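Glucosamine kinase (Streptacidiphilus jiangxiensis, PDB 6HWJ) phosphorylates D-glucosamine to D-glucosamine 6-phosphate with ATP and magnesium, and acts more weakly on glucose. Local coordinates at residues 252-264 / 401-415. Sequence-based numbering, arbitrary orientation.
Sequences RMREELDEAVASV and LRYAQEVREYLYAVR
Arg415 NH2 donates to Glu259 OE2 at 2.9 Å in a nearly straight salt bridge (N-H...O 169°). The oxygen lies close to the guanidinium plane and is met on its syn side, but from out of the carboxylate plane. Arg415 reaches it as an extended chain from CG to NE; one face of its guanidinium lies over Leu411 CB, and the Glu259 chain passes beside Leu411 CD2. Two turns earlier in the same helix, Arg408 bends at its second and third torsions to bring NH2 within 3.2 Å of Glu256 OE2, a weak, bent bond within a salt bridge, with the two flat groups 61° apart. Leu411 is a knob in the hole formed by Glu256, Glu259, Ala260 and Ser263: CD1 meets Glu256 CB, while CD2 rests 3.7 Å from Ala260 N. The small Ala260 also receives Val407 CG1 and Tyr410 CB on its methyl. Toward the C-terminal ends, Val264 CG2 lies obliquely against the Tyr410 ring, 3.6 Å from CD1, and Val414 CG1 packs on Ser263 O. At the other end Met253 CE touches Ala404 CB at 3.7 Å, and Tyr283 of helix 266-284 touches both residues. The axes of segments 252-263 and 401-415 run in the same general direction, 43° apart and 9.1 Å at closest approach. In the helical part of the kinase, 252-264 packs against 401-415, which holds most of the inferred substrate-specificity motif, whose Glu409 binds D-glucosamine.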
ATOM      1  N   ARG A 252      -0.325 -19.465 -10.146  1.00 41.47           N
ATOM      2  CA  ARG A 252      -0.122 -18.908  -8.811  1.00 44.41           C
ATOM      3  C   ARG A 252      -1.341 -19.156  -7.932  1.00 39.76           C
ATOM      4  O   ARG A 252      -1.217 -19.552  -6.764  1.00 39.20           O
ATOM      5  CB  ARG A 252       0.192 -17.411  -8.921  1.00 57.45           C
ATOM      6  CG  ARG A 252       0.022 -16.614  -7.628  1.00 74.05           C
ATOM      7  CD  ARG A 252       1.239 -16.679  -6.724  1.00 90.80           C
ATOM      8  NE  ARG A 252       2.258 -15.710  -7.117  1.00104.67           N
ATOM      9  CZ  ARG A 252       3.172 -15.200  -6.293  1.00114.48           C
ATOM     10  NH1 ARG A 252       3.198 -15.555  -5.015  1.00117.57           N
ATOM     11  NH2 ARG A 252       4.054 -14.323  -6.750  1.00117.53           N
ATOM     12  N   MET A 253      -2.537 -18.906  -8.469  1.00 35.57           N
ATOM     13  CA  MET A 253      -3.744 -19.032  -7.658  1.00 31.94           C
ATOM     14  C   MET A 253      -4.020 -20.480  -7.294  1.00 32.66           C
ATOM     15  O   MET A 253      -4.425 -20.771  -6.161  1.00 35.25           O
ATOM     16  CB  MET A 253      -4.919 -18.405  -8.406  1.00 33.71           C
ATOM     17  CG  MET A 253      -4.753 -16.895  -8.595  1.00 36.16           C
ATOM     18  SD  MET A 253      -5.650 -16.183  -9.988  1.00 42.45           S
ATOM     19  CE  MET A 253      -7.309 -16.101  -9.314  1.00 41.27           C
ATOM     20  N   ARG A 254      -3.747 -21.419  -8.217  1.00 35.50           N
ATOM     21  CA  ARG A 254      -3.930 -22.831  -7.899  1.00 39.64           C
ATOM     22  C   ARG A 254      -2.909 -23.305  -6.868  1.00 40.47           C
ATOM     23  O   ARG A 254      -3.246 -24.092  -5.972  1.00 39.76           O
ATOM     24  CB  ARG A 254      -3.850 -23.677  -9.168  1.00 44.71           C
ATOM     25  CG  ARG A 254      -5.201 -23.888  -9.849  1.00 50.97           C
ATOM     26  CD  ARG A 254      -5.096 -24.748 -11.139  1.00 57.94           C
ATOM     27  NE  ARG A 254      -4.855 -23.913 -12.316  1.00 63.02           N
ATOM     28  CZ  ARG A 254      -3.699 -23.835 -12.966  1.00 68.96           C
ATOM     29  NH1 ARG A 254      -2.652 -24.564 -12.588  1.00 73.00           N
ATOM     30  NH2 ARG A 254      -3.594 -23.038 -14.017  1.00 70.81           N
ATOM     31  N   GLU A 255      -1.665 -22.829  -6.960  1.00 40.62           N
ATOM     32  CA  GLU A 255      -0.669 -23.197  -5.960  1.00 43.28           C
ATOM     33  C   GLU A 255      -1.075 -22.711  -4.570  1.00 38.83           C
ATOM     34  O   GLU A 255      -0.956 -23.447  -3.588  1.00 37.55           O
ATOM     35  CB  GLU A 255       0.698 -22.634  -6.345  1.00 53.57           C
ATOM     36  CG  GLU A 255       1.324 -23.347  -7.541  1.00 67.56           C
ATOM     37  CD  GLU A 255       2.712 -22.842  -7.867  1.00 77.73           C
ATOM     38  OE1 GLU A 255       3.173 -21.894  -7.193  1.00 80.67           O
ATOM     39  OE2 GLU A 255       3.344 -23.395  -8.797  1.00 81.81           O
ATOM     40  N   GLU A 256      -1.549 -21.464  -4.465  1.00 35.87           N
ATOM     41  CA  GLU A 256      -2.005 -20.968  -3.175  1.00 37.98           C
ATOM     42  C   GLU A 256      -3.194 -21.773  -2.668  1.00 36.64           C
ATOM     43  O   GLU A 256      -3.279 -22.098  -1.471  1.00 35.85           O
ATOM     44  CB  GLU A 256      -2.356 -19.486  -3.283  1.00 40.71           C
ATOM     45  CG  GLU A 256      -1.172 -18.594  -3.614  1.00 46.47           C
ATOM     46  CD  GLU A 256      -1.582 -17.161  -3.903  1.00 53.49           C
ATOM     47  OE1 GLU A 256      -2.782 -16.925  -4.160  1.00 55.24           O
ATOM     48  OE2 GLU A 256      -0.706 -16.267  -3.878  1.00 55.65           O
ATOM     49  N   LEU A 257      -4.125 -22.103  -3.558  1.00 35.31           N
ATOM     50  CA  LEU A 257      -5.246 -22.957  -3.181  1.00 36.66           C
ATOM     51  C   LEU A 257      -4.749 -24.301  -2.651  1.00 38.64           C
ATOM     52  O   LEU A 257      -5.196 -24.775  -1.599  1.00 37.90           O
ATOM     53  CB  LEU A 257      -6.172 -23.144  -4.392  1.00 36.90           C
ATOM     54  CG  LEU A 257      -7.364 -24.073  -4.204  1.00 38.60           C
ATOM     55  CD1 LEU A 257      -8.258 -23.613  -3.065  1.00 37.92           C
ATOM     56  CD2 LEU A 257      -8.151 -24.168  -5.498  1.00 40.41           C
ATOM     57  N   ASP A 258      -3.821 -24.933  -3.375  1.00 38.81           N
ATOM     58  CA  ASP A 258      -3.278 -26.211  -2.916  1.00 41.24           C
ATOM     59  C   ASP A 258      -2.649 -26.077  -1.532  1.00 40.76           C
ATOM     60  O   ASP A 258      -2.858 -26.932  -0.662  1.00 41.38           O
ATOM     61  CB  ASP A 258      -2.263 -26.741  -3.923  1.00 47.66           C
ATOM     62  CG  ASP A 258      -2.910 -27.197  -5.212  1.00 56.13           C
ATOM     63  OD1 ASP A 258      -4.121 -27.499  -5.199  1.00 58.30           O
ATOM     64  OD2 ASP A 258      -2.207 -27.257  -6.243  1.00 61.73           O
ATOM     65  N   GLU A 259      -1.892 -25.006  -1.300  1.00 39.01           N
ATOM     66  CA  GLU A 259      -1.273 -24.823   0.008  1.00 43.93           C
ATOM     67  C   GLU A 259      -2.330 -24.680   1.096  1.00 39.72           C
ATOM     68  O   GLU A 259      -2.224 -25.289   2.169  1.00 40.42           O
ATOM     69  CB  GLU A 259      -0.340 -23.617  -0.003  1.00 53.32           C
ATOM     70  CG  GLU A 259       0.501 -23.493   1.260  1.00 65.04           C
ATOM     71  CD  GLU A 259       1.402 -22.272   1.246  1.00 74.98           C
ATOM     72  OE1 GLU A 259       1.709 -21.766   0.146  1.00 78.26           O
ATOM     73  OE2 GLU A 259       1.793 -21.812   2.341  1.00 78.37           O
ATOM     74  N   ALA A 260      -3.360 -23.857   0.848  1.00 36.16           N
ATOM     75  CA  ALA A 260      -4.423 -23.695   1.835  1.00 34.69           C
ATOM     76  C   ALA A 260      -5.127 -25.016   2.112  1.00 36.12           C
ATOM     77  O   ALA A 260      -5.383 -25.354   3.270  1.00 37.32           O
ATOM     78  CB  ALA A 260      -5.428 -22.647   1.359  1.00 31.70           C
ATOM     79  N   VAL A 261      -5.433 -25.783   1.064  1.00 38.09           N
ATOM     80  CA  VAL A 261      -6.080 -27.080   1.246  1.00 40.25           C
ATOM     81  C   VAL A 261      -5.217 -28.007   2.089  1.00 40.23           C
ATOM     82  O   VAL A 261      -5.740 -28.824   2.862  1.00 38.44           O
ATOM     83  CB  VAL A 261      -6.402 -27.716  -0.123  1.00 39.07           C
ATOM     84  CG1 VAL A 261      -6.768 -29.163   0.037  1.00 44.92           C
ATOM     85  CG2 VAL A 261      -7.527 -26.971  -0.808  1.00 40.81           C
ATOM     86  N   ALA A 262      -3.891 -27.906   1.955  1.00 43.29           N
ATOM     87  CA  ALA A 262      -2.982 -28.800   2.665  1.00 46.08           C
ATOM     88  C   ALA A 262      -2.678 -28.339   4.089  1.00 48.45           C
ATOM     89  O   ALA A 262      -2.089 -29.105   4.856  1.00 50.35           O
ATOM     90  CB  ALA A 262      -1.664 -28.932   1.891  1.00 44.21           C
ATOM     91  N   SER A 263      -3.067 -27.119   4.462  1.00 44.42           N
ATOM     92  CA  SER A 263      -2.672 -26.556   5.742  1.00 43.94           C
ATOM     93  C   SER A 263      -3.829 -26.165   6.653  1.00 41.96           C
ATOM     94  O   SER A 263      -3.613 -26.040   7.862  1.00 44.68           O
ATOM     95  CB  SER A 263      -1.790 -25.323   5.523  1.00 44.52           C
ATOM     96  OG  SER A 263      -2.440 -24.387   4.700  1.00 49.89           O
ATOM     97  N   VAL A 264      -5.034 -25.976   6.129  1.00 40.14           N
ATOM     98  CA  VAL A 264      -6.156 -25.515   6.950  1.00 36.72           C
ATOM     99  C   VAL A 264      -6.717 -26.706   7.722  1.00 37.69           C
ATOM    100  O   VAL A 264      -7.176 -27.678   7.111  1.00 34.53           O
ATOM    101  CB  VAL A 264      -7.248 -24.850   6.093  1.00 35.02           C
ATOM    102  CG1 VAL A 264      -8.476 -24.551   6.940  1.00 34.78           C
ATOM    103  CG2 VAL A 264      -6.716 -23.575   5.451  1.00 35.29           C
ATOM    104  N   LEU A 401     -10.800 -13.470  -8.907  1.00 28.15           N
ATOM    105  CA  LEU A 401      -9.919 -12.716  -8.023  1.00 29.16           C
ATOM    106  C   LEU A 401     -10.464 -12.662  -6.598  1.00 28.83           C
ATOM    107  O   LEU A 401      -9.689 -12.666  -5.630  1.00 30.15           O
ATOM    108  CB  LEU A 401      -9.708 -11.309  -8.560  1.00 27.20           C
ATOM    109  CG  LEU A 401      -8.924 -11.135  -9.857  1.00 32.67           C
ATOM    110  CD1 LEU A 401      -8.633  -9.647 -10.105  1.00 31.84           C
ATOM    111  CD2 LEU A 401      -7.624 -11.940  -9.837  1.00 37.89           C
ATOM    112  N   ARG A 402     -11.785 -12.610  -6.435  1.00 28.70           N
ATOM    113  CA  ARG A 402     -12.342 -12.618  -5.086  1.00 30.36           C
ATOM    114  C   ARG A 402     -12.051 -13.940  -4.388  1.00 30.10           C
ATOM    115  O   ARG A 402     -11.611 -13.961  -3.232  1.00 30.92           O
ATOM    116  CB  ARG A 402     -13.842 -12.332  -5.126  1.00 30.44           C
ATOM    117  CG  ARG A 402     -14.524 -12.447  -3.778  1.00 32.86           C
ATOM    118  CD  ARG A 402     -13.972 -11.429  -2.753  1.00 32.78           C
ATOM    119  NE  ARG A 402     -14.586 -11.629  -1.445  1.00 30.78           N
ATOM    120  CZ  ARG A 402     -15.766 -11.118  -1.086  1.00 32.99           C
ATOM    121  NH1 ARG A 402     -16.261 -11.383   0.111  1.00 33.14           N
ATOM    122  NH2 ARG A 402     -16.435 -10.335  -1.918  1.00 31.78           N
ATOM    123  N   TYR A 403     -12.269 -15.063  -5.085  1.00 31.62           N
ATOM    124  CA  TYR A 403     -11.950 -16.347  -4.493  1.00 30.41           C
ATOM    125  C   TYR A 403     -10.498 -16.363  -4.034  1.00 29.06           C
ATOM    126  O   TYR A 403     -10.195 -16.819  -2.931  1.00 30.60           O
ATOM    127  CB  TYR A 403     -12.223 -17.480  -5.495  1.00 34.69           C
ATOM    128  CG  TYR A 403     -13.694 -17.800  -5.730  1.00 39.45           C
ATOM    129  CD1 TYR A 403     -14.699 -17.158  -5.016  1.00 40.36           C
ATOM    130  CD2 TYR A 403     -14.071 -18.767  -6.658  1.00 41.54           C
ATOM    131  CE1 TYR A 403     -16.044 -17.467  -5.233  1.00 41.57           C
ATOM    132  CE2 TYR A 403     -15.399 -19.082  -6.869  1.00 44.23           C
ATOM    133  CZ  TYR A 403     -16.383 -18.421  -6.155  1.00 44.80           C
ATOM    134  OH  TYR A 403     -17.716 -18.732  -6.376  1.00 46.18           O
ATOM    135  N   ALA A 404      -9.583 -15.863  -4.873  1.00 27.78           N
ATOM    136  CA  ALA A 404      -8.166 -15.869  -4.520  1.00 29.60           C
ATOM    137  C   ALA A 404      -7.899 -15.006  -3.286  1.00 30.73           C
ATOM    138  O   ALA A 404      -7.007 -15.318  -2.486  1.00 29.47           O
ATOM    139  CB  ALA A 404      -7.340 -15.371  -5.701  1.00 26.98           C
ATOM    140  N   GLN A 405      -8.649 -13.920  -3.126  1.00 29.57           N
ATOM    141  CA  GLN A 405      -8.508 -13.094  -1.932  1.00 33.80           C
ATOM    142  C   GLN A 405      -8.851 -13.899  -0.688  1.00 32.55           C
ATOM    143  O   GLN A 405      -8.121 -13.866   0.309  1.00 32.74           O
ATOM    144  CB  GLN A 405      -9.399 -11.858  -2.022  1.00 39.90           C
ATOM    145  CG  GLN A 405      -8.969 -10.814  -3.019  1.00 51.84           C
ATOM    146  CD  GLN A 405      -7.813  -9.955  -2.520  1.00 58.94           C
ATOM    147  OE1 GLN A 405      -7.422 -10.027  -1.348  1.00 57.30           O
ATOM    148  NE2 GLN A 405      -7.264  -9.139  -3.413  1.00 60.70           N
ATOM    149  N   GLU A 406      -9.968 -14.637  -0.734  1.00 28.28           N
ATOM    150  CA  GLU A 406     -10.377 -15.428   0.429  1.00 30.38           C
ATOM    151  C   GLU A 406      -9.362 -16.525   0.731  1.00 31.81           C
ATOM    152  O   GLU A 406      -9.068 -16.807   1.903  1.00 30.70           O
ATOM    153  CB  GLU A 406     -11.775 -16.018   0.195  1.00 29.45           C
ATOM    154  CG  GLU A 406     -12.847 -14.976  -0.114  1.00 31.03           C
ATOM    155  CD  GLU A 406     -13.056 -13.982   1.039  1.00 33.46           C
ATOM    156  OE1 GLU A 406     -12.652 -14.292   2.167  1.00 34.38           O
ATOM    157  OE2 GLU A 406     -13.622 -12.893   0.813  1.00 35.82           O
ATOM    158  N   VAL A 407      -8.785 -17.141  -0.313  1.00 30.06           N
ATOM    159  CA  VAL A 407      -7.758 -18.144  -0.094  1.00 28.41           C
ATOM    160  C   VAL A 407      -6.538 -17.539   0.595  1.00 33.16           C
ATOM    161  O   VAL A 407      -5.893 -18.195   1.427  1.00 33.19           O
ATOM    162  CB  VAL A 407      -7.373 -18.809  -1.428  1.00 35.65           C
ATOM    163  CG1 VAL A 407      -6.204 -19.756  -1.238  1.00 38.14           C
ATOM    164  CG2 VAL A 407      -8.582 -19.534  -2.022  1.00 35.00           C
ATOM    165  N   ARG A 408      -6.196 -16.296   0.258  1.00 35.76           N
ATOM    166  CA  ARG A 408      -5.088 -15.628   0.938  1.00 39.44           C
ATOM    167  C   ARG A 408      -5.353 -15.492   2.435  1.00 30.02           C
ATOM    168  O   ARG A 408      -4.409 -15.483   3.232  1.00 29.82           O
ATOM    169  CB  ARG A 408      -4.834 -14.239   0.335  1.00 48.52           C
ATOM    170  CG  ARG A 408      -4.214 -14.229  -1.055  1.00 63.39           C
ATOM    171  CD  ARG A 408      -2.860 -14.918  -1.101  1.00 76.74           C
ATOM    172  NE  ARG A 408      -1.975 -14.497  -0.018  1.00 86.26           N
ATOM    173  CZ  ARG A 408      -0.717 -14.911   0.126  1.00 93.52           C
ATOM    174  NH1 ARG A 408       0.008 -14.479   1.143  1.00 94.39           N
ATOM    175  NH2 ARG A 408      -0.185 -15.752  -0.752  1.00 97.45           N
ATOM    176  N   GLU A 409      -6.624 -15.348   2.831  1.00 25.27           N
ATOM    177  CA  GLU A 409      -6.937 -15.193   4.245  1.00 27.76           C
ATOM    178  C   GLU A 409      -6.677 -16.486   5.001  1.00 26.90           C
ATOM    179  O   GLU A 409      -6.212 -16.448   6.150  1.00 26.33           O
ATOM    180  CB  GLU A 409      -8.394 -14.744   4.429  1.00 30.17           C
ATOM    181  CG  GLU A 409      -8.708 -13.440   3.744  1.00 31.62           C
ATOM    182  CD  GLU A 409      -7.971 -12.252   4.354  1.00 34.38           C
ATOM    183  OE1 GLU A 409      -7.493 -12.341   5.497  1.00 32.95           O
ATOM    184  OE2 GLU A 409      -7.874 -11.208   3.684  1.00 36.80           O
ATOM    185  N   TYR A 410      -6.945 -17.638   4.364  1.00 27.75           N
ATOM    186  CA  TYR A 410      -6.572 -18.912   4.963  1.00 31.21           C
ATOM    187  C   TYR A 410      -5.070 -18.987   5.218  1.00 31.58           C
ATOM    188  O   TYR A 410      -4.623 -19.475   6.271  1.00 30.06           O
ATOM    189  CB  TYR A 410      -6.965 -20.089   4.065  1.00 30.02           C
ATOM    190  CG  TYR A 410      -8.433 -20.400   3.956  1.00 29.32           C
ATOM    191  CD1 TYR A 410      -9.120 -20.975   5.009  1.00 29.30           C
ATOM    192  CD2 TYR A 410      -9.114 -20.190   2.762  1.00 29.52           C
ATOM    193  CE1 TYR A 410     -10.463 -21.302   4.889  1.00 31.56           C
ATOM    194  CE2 TYR A 410     -10.445 -20.524   2.628  1.00 31.71           C
ATOM    195  CZ  TYR A 410     -11.114 -21.085   3.685  1.00 33.35           C
ATOM    196  OH  TYR A 410     -12.442 -21.410   3.542  1.00 39.44           O
ATOM    197  N   LEU A 411      -4.272 -18.537   4.246  1.00 31.05           N
ATOM    198  CA  LEU A 411      -2.830 -18.619   4.381  1.00 32.74           C
ATOM    199  C   LEU A 411      -2.344 -17.670   5.468  1.00 32.82           C
ATOM    200  O   LEU A 411      -1.471 -18.032   6.265  1.00 32.15           O
ATOM    201  CB  LEU A 411      -2.149 -18.324   3.034  1.00 33.20           C
ATOM    202  CG  LEU A 411      -2.430 -19.326   1.910  1.00 35.92           C
ATOM    203  CD1 LEU A 411      -1.653 -18.958   0.634  1.00 40.25           C
ATOM    204  CD2 LEU A 411      -2.072 -20.753   2.318  1.00 38.25           C
ATOM    205  N   TYR A 412      -2.898 -16.456   5.521  1.00 33.12           N
ATOM    206  CA  TYR A 412      -2.581 -15.564   6.632  1.00 33.98           C
ATOM    207  C   TYR A 412      -2.878 -16.245   7.970  1.00 32.72           C
ATOM    208  O   TYR A 412      -2.047 -16.245   8.884  1.00 31.74           O
ATOM    209  CB  TYR A 412      -3.362 -14.266   6.512  1.00 35.72           C
ATOM    210  CG  TYR A 412      -3.216 -13.398   7.739  1.00 37.29           C
ATOM    211  CD1 TYR A 412      -2.100 -12.587   7.907  1.00 36.94           C
ATOM    212  CD2 TYR A 412      -4.176 -13.416   8.741  1.00 35.18           C
ATOM    213  CE1 TYR A 412      -1.957 -11.798   9.043  1.00 38.28           C
ATOM    214  CE2 TYR A 412      -4.033 -12.646   9.872  1.00 36.70           C
ATOM    215  CZ  TYR A 412      -2.920 -11.839  10.016  1.00 37.65           C
ATOM    216  OH  TYR A 412      -2.782 -11.070  11.139  1.00 39.56           O
ATOM    217  N   ALA A 413      -4.048 -16.872   8.077  1.00 31.46           N
ATOM    218  CA  ALA A 413      -4.450 -17.496   9.325  1.00 31.48           C
ATOM    219  C   ALA A 413      -3.456 -18.566   9.751  1.00 31.76           C
ATOM    220  O   ALA A 413      -2.959 -18.548  10.884  1.00 33.12           O
ATOM    221  CB  ALA A 413      -5.860 -18.088   9.181  1.00 32.13           C
ATOM    222  N   VAL A 414      -3.163 -19.522   8.863  1.00 32.23           N
ATOM    223  CA  VAL A 414      -2.344 -20.655   9.268  1.00 36.17           C
ATOM    224  C   VAL A 414      -0.916 -20.202   9.568  1.00 37.12           C
ATOM    225  O   VAL A 414      -0.225 -20.819  10.375  1.00 39.43           O
ATOM    226  CB  VAL A 414      -2.364 -21.771   8.206  1.00 41.61           C
ATOM    227  CG1 VAL A 414      -3.789 -22.312   8.042  1.00 41.55           C
ATOM    228  CG2 VAL A 414      -1.805 -21.273   6.866  1.00 39.75           C
ATOM    229  N   ARG A 415      -0.473 -19.100   8.973  1.00 35.83           N
ATOM    230  CA  ARG A 415       0.885 -18.628   9.187  1.00 37.97           C
ATOM    231  C   ARG A 415       1.018 -17.689  10.385  1.00 37.28           C
ATOM    232  O   ARG A 415       2.105 -17.616  10.982  1.00 37.81           O
ATOM    233  CB  ARG A 415       1.398 -17.894   7.943  1.00 38.68           C
ATOM    234  CG  ARG A 415       1.537 -18.760   6.715  1.00 45.40           C
ATOM    235  CD  ARG A 415       1.725 -17.896   5.482  1.00 51.75           C
ATOM    236  NE  ARG A 415       1.837 -18.694   4.258  1.00 59.93           N
ATOM    237  CZ  ARG A 415       1.856 -18.174   3.033  1.00 66.71           C
ATOM    238  NH1 ARG A 415       1.765 -16.861   2.864  1.00 67.96           N
ATOM    239  NH2 ARG A 415       1.960 -18.967   1.982  1.00 69.78           N
TER